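Local coordinates for protein BtrN (Bacillus circulans, PDB 4M7S) that uses S-adenosyl-L-methionine radical chemistry and two [4Fe-4S] clusters to oxidise 2-deoxy-scyllo-inosamine to amino-dideoxy-scyllo-inosose during butirosin biosynthesis, at residues 66-79 with 99-111. Sequence-based numbering, arbitrary orientation.
Sequences LLCKNLDLFVGMTT and KRLQTLTELGIQK
Two neighbouring helices of the radical SAM fold, 71-81 and 98-107, meet here and run in roughly the same direction, the axes of segments 71-79 and 99-107 lying 28° apart and 9.3 Å apart at their closest approach. Asp72 is the knob, its side chain set in a hole formed by Arg100, Thr103, Leu104 and Leu107. Arg100, bent at chi2 and chi3, turns the end of its guanidinium to the carboxylate and grips a single oxygen in a salt bridge. NH1 reaches Asp72 OD1 at 2.8 Å on the syn lone pair, whereas NH2 comes to the same oxygen from above the carboxylate plane, the carboxylate and guanidinium planes lying 53° apart. Arg100 NE is held too, through a water that donates to Leu66 O, which helps fix the guanidinium's rotation. Leu107 CD1 packs 3.5 Å from Asp72 CB, at about a right angle to that side chain. Deeper in, Val75 CG1 lies 3.6 Å from Leu107 CB and 3.8 Å from Ile109 CD1; Leu104 CD1 touches Leu66 CD2. Where helix 98-107 ends in a Schellman motif at Gly108, Thr79 OG1 donates to Leu107 O at 2.8 Å, tying the last turn of helix 71-81 to the C-terminal end of helix 98-107. Beneath the pair lie parallel strands of the mixed sheet: Ile109 rests on strand 86-91 and Leu104 on Phe112 of strand 111-116, while Phe74 and Thr78 turn to helix 38-50, where Phe74 stacks with Tyr41.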
ATOM      1  N   LEU A  66       9.563   0.742   9.677  1.00 21.58           N
ATOM      2  CA  LEU A  66      10.798   1.067  10.409  1.00 25.03           C
ATOM      3  C   LEU A  66      11.508  -0.164  10.982  1.00 25.02           C
ATOM      4  O   LEU A  66      12.602  -0.054  11.543  1.00 27.94           O
ATOM      5  CB  LEU A  66      10.549   2.092  11.520  1.00 27.24           C
ATOM      6  CG  LEU A  66      10.047   3.486  11.133  1.00 35.13           C
ATOM      7  CD1 LEU A  66      10.556   4.516  12.123  1.00 40.18           C
ATOM      8  CD2 LEU A  66      10.457   3.875   9.736  1.00 34.72           C
ATOM      9  N   LEU A  67      10.881  -1.330  10.851  1.00 23.50           N
ATOM     10  CA  LEU A  67      11.504  -2.582  11.261  1.00 23.19           C
ATOM     11  C   LEU A  67      12.327  -3.171  10.119  1.00 25.28           C
ATOM     12  O   LEU A  67      13.114  -4.085  10.318  1.00 26.09           O
ATOM     13  CB  LEU A  67      10.450  -3.597  11.712  1.00 25.70           C
ATOM     14  CG  LEU A  67      10.072  -3.595  13.194  1.00 30.21           C
ATOM     15  CD1 LEU A  67       9.055  -4.691  13.519  1.00 30.35           C
ATOM     16  CD2 LEU A  67      11.329  -3.789  14.016  1.00 32.34           C
ATOM     17  N   CYS A  68      12.132  -2.648   8.915  1.00 22.54           N
ATOM     18  CA  CYS A  68      12.828  -3.161   7.747  1.00 22.42           C
ATOM     19  C   CYS A  68      14.299  -2.792   7.853  1.00 22.76           C
ATOM     20  O   CYS A  68      14.639  -1.607   7.947  1.00 25.82           O
ATOM     21  CB  CYS A  68      12.232  -2.543   6.479  1.00 20.21           C
ATOM     22  SG  CYS A  68      13.040  -3.077   4.961  1.00 28.04           S
ATOM     23  N   LYS A  69      15.180  -3.785   7.828  1.00 21.19           N
ATOM     24  CA  LYS A  69      16.599  -3.498   8.020  1.00 25.62           C
ATOM     25  C   LYS A  69      17.211  -2.794   6.809  1.00 26.65           C
ATOM     26  O   LYS A  69      18.256  -2.164   6.923  1.00 26.19           O
ATOM     27  CB  LYS A  69      17.383  -4.758   8.402  1.00 31.01           C
ATOM     28  CG  LYS A  69      17.617  -5.787   7.305  1.00 35.98           C
ATOM     29  CD  LYS A  69      18.160  -7.080   7.935  1.00 44.93           C
ATOM     30  CE  LYS A  69      18.893  -7.972   6.934  1.00 53.25           C
ATOM     31  NZ  LYS A  69      18.001  -8.754   6.024  1.00 56.51           N
ATOM     32  N   ASN A  70      16.527  -2.876   5.666  1.00 25.62           N
ATOM     33  CA  ASN A  70      16.999  -2.259   4.426  1.00 25.70           C
ATOM     34  C   ASN A  70      16.235  -0.995   4.087  1.00 23.71           C
ATOM     35  O   ASN A  70      16.307  -0.522   2.957  1.00 22.88           O
ATOM     36  CB  ASN A  70      16.839  -3.222   3.243  1.00 23.73           C
ATOM     37  CG  ASN A  70      17.872  -4.312   3.235  1.00 26.71           C
ATOM     38  OD1 ASN A  70      19.067  -4.052   3.360  1.00 28.59           O
ATOM     39  ND2 ASN A  70      17.421  -5.554   3.081  1.00 29.71           N
ATOM     40  N   LEU A  71      15.500  -0.448   5.051  1.00 21.51           N
ATOM     41  CA  LEU A  71      14.641   0.697   4.758  1.00 22.13           C
ATOM     42  C   LEU A  71      15.384   1.889   4.125  1.00 22.34           C
ATOM     43  O   LEU A  71      14.921   2.443   3.133  1.00 23.64           O
ATOM     44  CB  LEU A  71      13.854   1.145   5.992  1.00 22.19           C
ATOM     45  CG  LEU A  71      12.836   2.234   5.625  1.00 22.06           C
ATOM     46  CD1 LEU A  71      11.749   1.677   4.708  1.00 17.82           C
ATOM     47  CD2 LEU A  71      12.244   2.899   6.860  1.00 19.79           C
ATOM     48  N   ASP A  72      16.525   2.277   4.682  1.00 22.88           N
ATOM     49  CA  ASP A  72      17.252   3.430   4.146  1.00 23.45           C
ATOM     50  C   ASP A  72      17.639   3.206   2.693  1.00 24.34           C
ATOM     51  O   ASP A  72      17.484   4.097   1.862  1.00 23.23           O
ATOM     52  CB  ASP A  72      18.520   3.726   4.959  1.00 22.14           C
ATOM     53  CG  ASP A  72      18.218   4.290   6.344  1.00 30.55           C
ATOM     54  OD1 ASP A  72      17.030   4.516   6.666  1.00 28.92           O
ATOM     55  OD2 ASP A  72      19.182   4.506   7.110  1.00 37.95           O
ATOM     56  N   LEU A  73      18.158   2.013   2.414  1.00 22.35           N
ATOM     57  CA  LEU A  73      18.511   1.584   1.066  1.00 23.84           C
ATOM     58  C   LEU A  73      17.304   1.703   0.141  1.00 24.43           C
ATOM     59  O   LEU A  73      17.392   2.285  -0.946  1.00 21.61           O
ATOM     60  CB  LEU A  73      18.959   0.120   1.126  1.00 25.01           C
ATOM     61  CG  LEU A  73      19.773  -0.600   0.044  1.00 31.17           C
ATOM     62  CD1 LEU A  73      19.004  -1.783  -0.474  1.00 27.99           C
ATOM     63  CD2 LEU A  73      20.247   0.312  -1.084  1.00 30.25           C
ATOM     64  N   PHE A  74      16.180   1.138   0.580  1.00 19.48           N
ATOM     65  CA  PHE A  74      14.952   1.143  -0.212  1.00 22.07           C
ATOM     66  C   PHE A  74      14.441   2.554  -0.474  1.00 23.49           C
ATOM     67  O   PHE A  74      13.997   2.863  -1.578  1.00 18.72           O
ATOM     68  CB  PHE A  74      13.855   0.305   0.459  1.00 18.64           C
ATOM     69  CG  PHE A  74      14.143  -1.175   0.470  1.00 23.02           C
ATOM     70  CD1 PHE A  74      15.124  -1.708  -0.341  1.00 22.05           C
ATOM     71  CD2 PHE A  74      13.421  -2.030   1.292  1.00 22.93           C
ATOM     72  CE1 PHE A  74      15.388  -3.067  -0.338  1.00 25.17           C
ATOM     73  CE2 PHE A  74      13.680  -3.387   1.302  1.00 22.49           C
ATOM     74  CZ  PHE A  74      14.662  -3.906   0.487  1.00 25.13           C
ATOM     75  N   VAL A  75      14.488   3.408   0.542  1.00 22.12           N
ATOM     76  CA  VAL A  75      14.066   4.796   0.363  1.00 23.85           C
ATOM     77  C   VAL A  75      15.015   5.558  -0.573  1.00 24.30           C
ATOM     78  O   VAL A  75      14.573   6.310  -1.447  1.00 25.71           O
ATOM     79  CB  VAL A  75      13.959   5.517   1.724  1.00 25.41           C
ATOM     80  CG1 VAL A  75      13.679   6.991   1.521  1.00 25.66           C
ATOM     81  CG2 VAL A  75      12.867   4.873   2.572  1.00 22.96           C
ATOM     82  N   GLY A  76      16.320   5.359  -0.391  1.00 23.78           N
ATOM     83  CA  GLY A  76      17.313   5.980  -1.252  1.00 26.79           C
ATOM     84  C   GLY A  76      17.140   5.565  -2.707  1.00 28.72           C
ATOM     85  O   GLY A  76      17.324   6.373  -3.624  1.00 27.68           O
HETATM   86  N   MSE A  77      16.784   4.303  -2.922  1.00 26.37           N
HETATM   87  CA  MSE A  77      16.552   3.804  -4.281  1.00 28.22           C
HETATM   88  C   MSE A  77      15.337   4.445  -4.956  1.00 27.32           C
HETATM   89  O   MSE A  77      15.315   4.601  -6.180  1.00 29.65           O
HETATM   90  CB  MSE A  77      16.410   2.278  -4.287  1.00 26.35           C
HETATM   91  CG  MSE A  77      17.697   1.532  -3.974  1.00 29.39           C
HETATM   92 SE   MSE A  77      17.450  -0.416  -3.867  1.00 50.78          SE
HETATM   93  CE  MSE A  77      17.113  -0.766  -5.751  1.00 25.75           C
ATOM     94  N   THR A  78      14.327   4.826  -4.178  1.00 25.62           N
ATOM     95  CA  THR A  78      13.155   5.447  -4.787  1.00 29.74           C
ATOM     96  C   THR A  78      13.544   6.769  -5.403  1.00 29.33           C
ATOM     97  O   THR A  78      13.091   7.114  -6.495  1.00 32.09           O
ATOM     98  CB  THR A  78      12.000   5.685  -3.797  1.00 32.92           C
ATOM     99  OG1 THR A  78      12.340   6.772  -2.927  1.00 40.91           O
ATOM    100  CG2 THR A  78      11.725   4.443  -3.002  1.00 25.96           C
ATOM    101  N   THR A  79      14.398   7.503  -4.699  1.00 27.96           N
ATOM    102  CA  THR A  79      14.885   8.795  -5.173  1.00 28.32           C
ATOM    103  C   THR A  79      15.719   8.646  -6.456  1.00 33.36           C
ATOM    104  O   THR A  79      15.788   9.563  -7.288  1.00 36.24           O
ATOM    105  CB  THR A  79      15.707   9.509  -4.062  1.00 36.19           C
ATOM    106  OG1 THR A  79      14.878   9.714  -2.909  1.00 36.52           O
ATOM    107  CG2 THR A  79      16.227  10.842  -4.532  1.00 36.54           C
ATOM    108  N   LYS A  99      16.394  11.047  14.948  1.00 27.18           N
ATOM    109  CA  LYS A  99      17.449  10.665  14.014  1.00 28.33           C
ATOM    110  C   LYS A  99      16.933   9.892  12.796  1.00 24.30           C
ATOM    111  O   LYS A  99      17.299  10.211  11.658  1.00 24.83           O
ATOM    112  CB  LYS A  99      18.511   9.852  14.752  1.00 32.42           C
ATOM    113  CG  LYS A  99      19.714   9.476  13.924  1.00 36.95           C
ATOM    114  CD  LYS A  99      20.825   8.985  14.853  1.00 40.34           C
ATOM    115  CE  LYS A  99      21.587   7.826  14.251  1.00 43.11           C
ATOM    116  NZ  LYS A  99      22.574   8.274  13.243  1.00 45.53           N
ATOM    117  N   ARG A 100      16.104   8.873  13.018  1.00 23.28           N
ATOM    118  CA  ARG A 100      15.491   8.145  11.896  1.00 25.15           C
ATOM    119  C   ARG A 100      14.662   9.096  11.036  1.00 23.16           C
ATOM    120  O   ARG A 100      14.682   9.027   9.805  1.00 24.41           O
ATOM    121  CB  ARG A 100      14.595   6.993  12.384  1.00 27.80           C
ATOM    122  CG  ARG A 100      15.337   5.856  13.074  1.00 34.84           C
ATOM    123  CD  ARG A 100      16.349   5.178  12.148  1.00 35.11           C
ATOM    124  NE  ARG A 100      15.731   4.318  11.133  1.00 35.85           N
ATOM    125  CZ  ARG A 100      16.002   4.378   9.826  1.00 34.50           C
ATOM    126  NH1 ARG A 100      16.875   5.267   9.353  1.00 29.86           N
ATOM    127  NH2 ARG A 100      15.408   3.543   8.986  1.00 34.15           N
ATOM    128  N   LEU A 101      13.938   9.993  11.690  1.00 23.75           N
ATOM    129  CA  LEU A 101      13.079  10.939  10.983  1.00 26.84           C
ATOM    130  C   LEU A 101      13.915  11.794  10.030  1.00 26.77           C
ATOM    131  O   LEU A 101      13.580  11.945   8.852  1.00 27.52           O
ATOM    132  CB  LEU A 101      12.371  11.839  11.995  1.00 32.41           C
ATOM    133  CG  LEU A 101      11.176  12.705  11.590  1.00 39.48           C
ATOM    134  CD1 LEU A 101      10.582  13.328  12.844  1.00 44.57           C
ATOM    135  CD2 LEU A 101      11.541  13.799  10.607  1.00 41.05           C
ATOM    136  N   GLN A 102      14.989  12.378  10.549  1.00 23.45           N
ATOM    137  CA  GLN A 102      15.778  13.293   9.742  1.00 28.05           C
ATOM    138  C   GLN A 102      16.517  12.547   8.643  1.00 26.47           C
ATOM    139  O   GLN A 102      16.674  13.059   7.541  1.00 28.16           O
ATOM    140  CB  GLN A 102      16.735  14.107  10.618  1.00 31.79           C
ATOM    141  CG  GLN A 102      16.019  15.044  11.593  1.00 35.54           C
ATOM    142  CD  GLN A 102      16.955  16.075  12.208  1.00 45.26           C
ATOM    143  OE1 GLN A 102      18.161  16.058  11.963  1.00 49.43           O
ATOM    144  NE2 GLN A 102      16.401  16.979  13.009  1.00 46.90           N
ATOM    145  N   THR A 103      16.955  11.332   8.955  1.00 26.54           N
ATOM    146  CA  THR A 103      17.645  10.473   7.995  1.00 27.29           C
ATOM    147  C   THR A 103      16.696  10.080   6.864  1.00 25.31           C
ATOM    148  O   THR A 103      17.027  10.229   5.693  1.00 23.92           O
ATOM    149  CB  THR A 103      18.185   9.200   8.678  1.00 27.23           C
ATOM    150  OG1 THR A 103      19.192   9.562   9.629  1.00 27.84           O
ATOM    151  CG2 THR A 103      18.768   8.241   7.661  1.00 26.01           C
ATOM    152  N   LEU A 104      15.517   9.579   7.222  1.00 20.80           N
ATOM    153  CA  LEU A 104      14.522   9.197   6.225  1.00 23.76           C
ATOM    154  C   LEU A 104      14.067  10.383   5.379  1.00 25.42           C
ATOM    155  O   LEU A 104      13.859  10.241   4.174  1.00 27.43           O
ATOM    156  CB  LEU A 104      13.329   8.499   6.895  1.00 23.19           C
ATOM    157  CG  LEU A 104      13.721   7.097   7.387  1.00 23.72           C
ATOM    158  CD1 LEU A 104      12.675   6.494   8.309  1.00 23.14           C
ATOM    159  CD2 LEU A 104      14.001   6.179   6.200  1.00 24.66           C
ATOM    160  N   THR A 105      13.918  11.553   6.003  1.00 24.86           N
ATOM    161  CA  THR A 105      13.569  12.759   5.254  1.00 29.42           C
ATOM    162  C   THR A 105      14.643  13.100   4.208  1.00 31.71           C
ATOM    163  O   THR A 105      14.334  13.357   3.045  1.00 30.48           O
ATOM    164  CB  THR A 105      13.327  13.955   6.184  1.00 31.43           C
ATOM    165  OG1 THR A 105      12.249  13.653   7.074  1.00 30.42           O
ATOM    166  CG2 THR A 105      12.970  15.196   5.381  1.00 37.84           C
ATOM    167  N   GLU A 106      15.906  13.098   4.622  1.00 31.20           N
ATOM    168  CA  GLU A 106      17.005  13.376   3.693  1.00 33.64           C
ATOM    169  C   GLU A 106      17.055  12.359   2.548  1.00 30.91           C
ATOM    170  O   GLU A 106      17.371  12.707   1.414  1.00 35.40           O
ATOM    171  CB  GLU A 106      18.338  13.391   4.433  1.00 36.98           C
ATOM    172  CG  GLU A 106      19.561  13.367   3.522  1.00 47.29           C
ATOM    173  CD  GLU A 106      20.863  13.286   4.302  1.00 55.00           C
ATOM    174  OE1 GLU A 106      21.523  12.224   4.255  1.00 58.09           O
ATOM    175  OE2 GLU A 106      21.223  14.282   4.965  1.00 57.35           O
ATOM    176  N   LEU A 107      16.730  11.107   2.849  1.00 25.49           N
ATOM    177  CA  LEU A 107      16.735  10.052   1.834  1.00 28.24           C
ATOM    178  C   LEU A 107      15.594  10.155   0.817  1.00 29.36           C
ATOM    179  O   LEU A 107      15.699   9.611  -0.281  1.00 32.15           O
ATOM    180  CB  LEU A 107      16.728   8.675   2.494  1.00 27.48           C
ATOM    181  CG  LEU A 107      17.984   8.327   3.298  1.00 29.28           C
ATOM    182  CD1 LEU A 107      17.733   7.046   4.058  1.00 29.44           C
ATOM    183  CD2 LEU A 107      19.205   8.189   2.412  1.00 31.29           C
ATOM    184  N   GLY A 108      14.511  10.843   1.176  1.00 32.70           N
ATOM    185  CA  GLY A 108      13.436  11.082   0.225  1.00 30.27           C
ATOM    186  C   GLY A 108      12.008  11.072   0.747  1.00 29.37           C
ATOM    187  O   GLY A 108      11.099  11.505   0.038  1.00 28.93           O
ATOM    188  N   ILE A 109      11.789  10.577   1.968  1.00 24.15           N
ATOM    189  CA  ILE A 109      10.426  10.532   2.508  1.00 22.80           C
ATOM    190  C   ILE A 109       9.850  11.941   2.611  1.00 26.14           C
ATOM    191  O   ILE A 109      10.458  12.818   3.227  1.00 29.94           O
ATOM    192  CB  ILE A 109      10.350   9.852   3.902  1.00 24.40           C
ATOM    193  CG1 ILE A 109      10.811   8.394   3.821  1.00 23.29           C
ATOM    194  CG2 ILE A 109       8.906   9.926   4.465  1.00 23.60           C
ATOM    195  CD1 ILE A 109      10.094   7.579   2.742  1.00 19.92           C
ATOM    196  N   GLN A 110       8.675  12.158   2.025  1.00 23.77           N
ATOM    197  CA  GLN A 110       8.055  13.475   2.060  1.00 26.97           C
ATOM    198  C   GLN A 110       7.004  13.595   3.161  1.00 31.41           C
ATOM    199  O   GLN A 110       6.580  14.697   3.505  1.00 35.61           O
ATOM    200  CB  GLN A 110       7.443  13.808   0.697  1.00 29.17           C
ATOM    201  CG  GLN A 110       8.487  13.964  -0.404  1.00 30.98           C
ATOM    202  CD  GLN A 110       7.873  14.250  -1.747  1.00 36.29           C
ATOM    203  OE1 GLN A 110       6.725  14.676  -1.833  1.00 37.28           O
ATOM    204  NE2 GLN A 110       8.638  14.015  -2.814  1.00 38.49           N
ATOM    205  N   LYS A 111       6.578  12.467   3.713  1.00 29.15           N
ATOM    206  CA  LYS A 111       5.553  12.515   4.747  1.00 28.64           C
ATOM    207  C   LYS A 111       5.590  11.298   5.657  1.00 24.57           C
ATOM    208  O   LYS A 111       5.750  10.167   5.193  1.00 23.74           O
ATOM    209  CB  LYS A 111       4.169  12.662   4.112  1.00 32.94           C
ATOM    210  CG  LYS A 111       3.067  13.078   5.070  1.00 37.21           C
ATOM    211  CD  LYS A 111       1.911  13.647   4.268  1.00 44.75           C
ATOM    212  CE  LYS A 111       0.696  13.948   5.126  1.00 49.68           C
ATOM    213  NZ  LYS A 111      -0.508  14.344   4.321  1.00 49.69           N
TER
HETATM  214  O   HOH W   1      14.207   2.130  12.290  1.00 28.61           O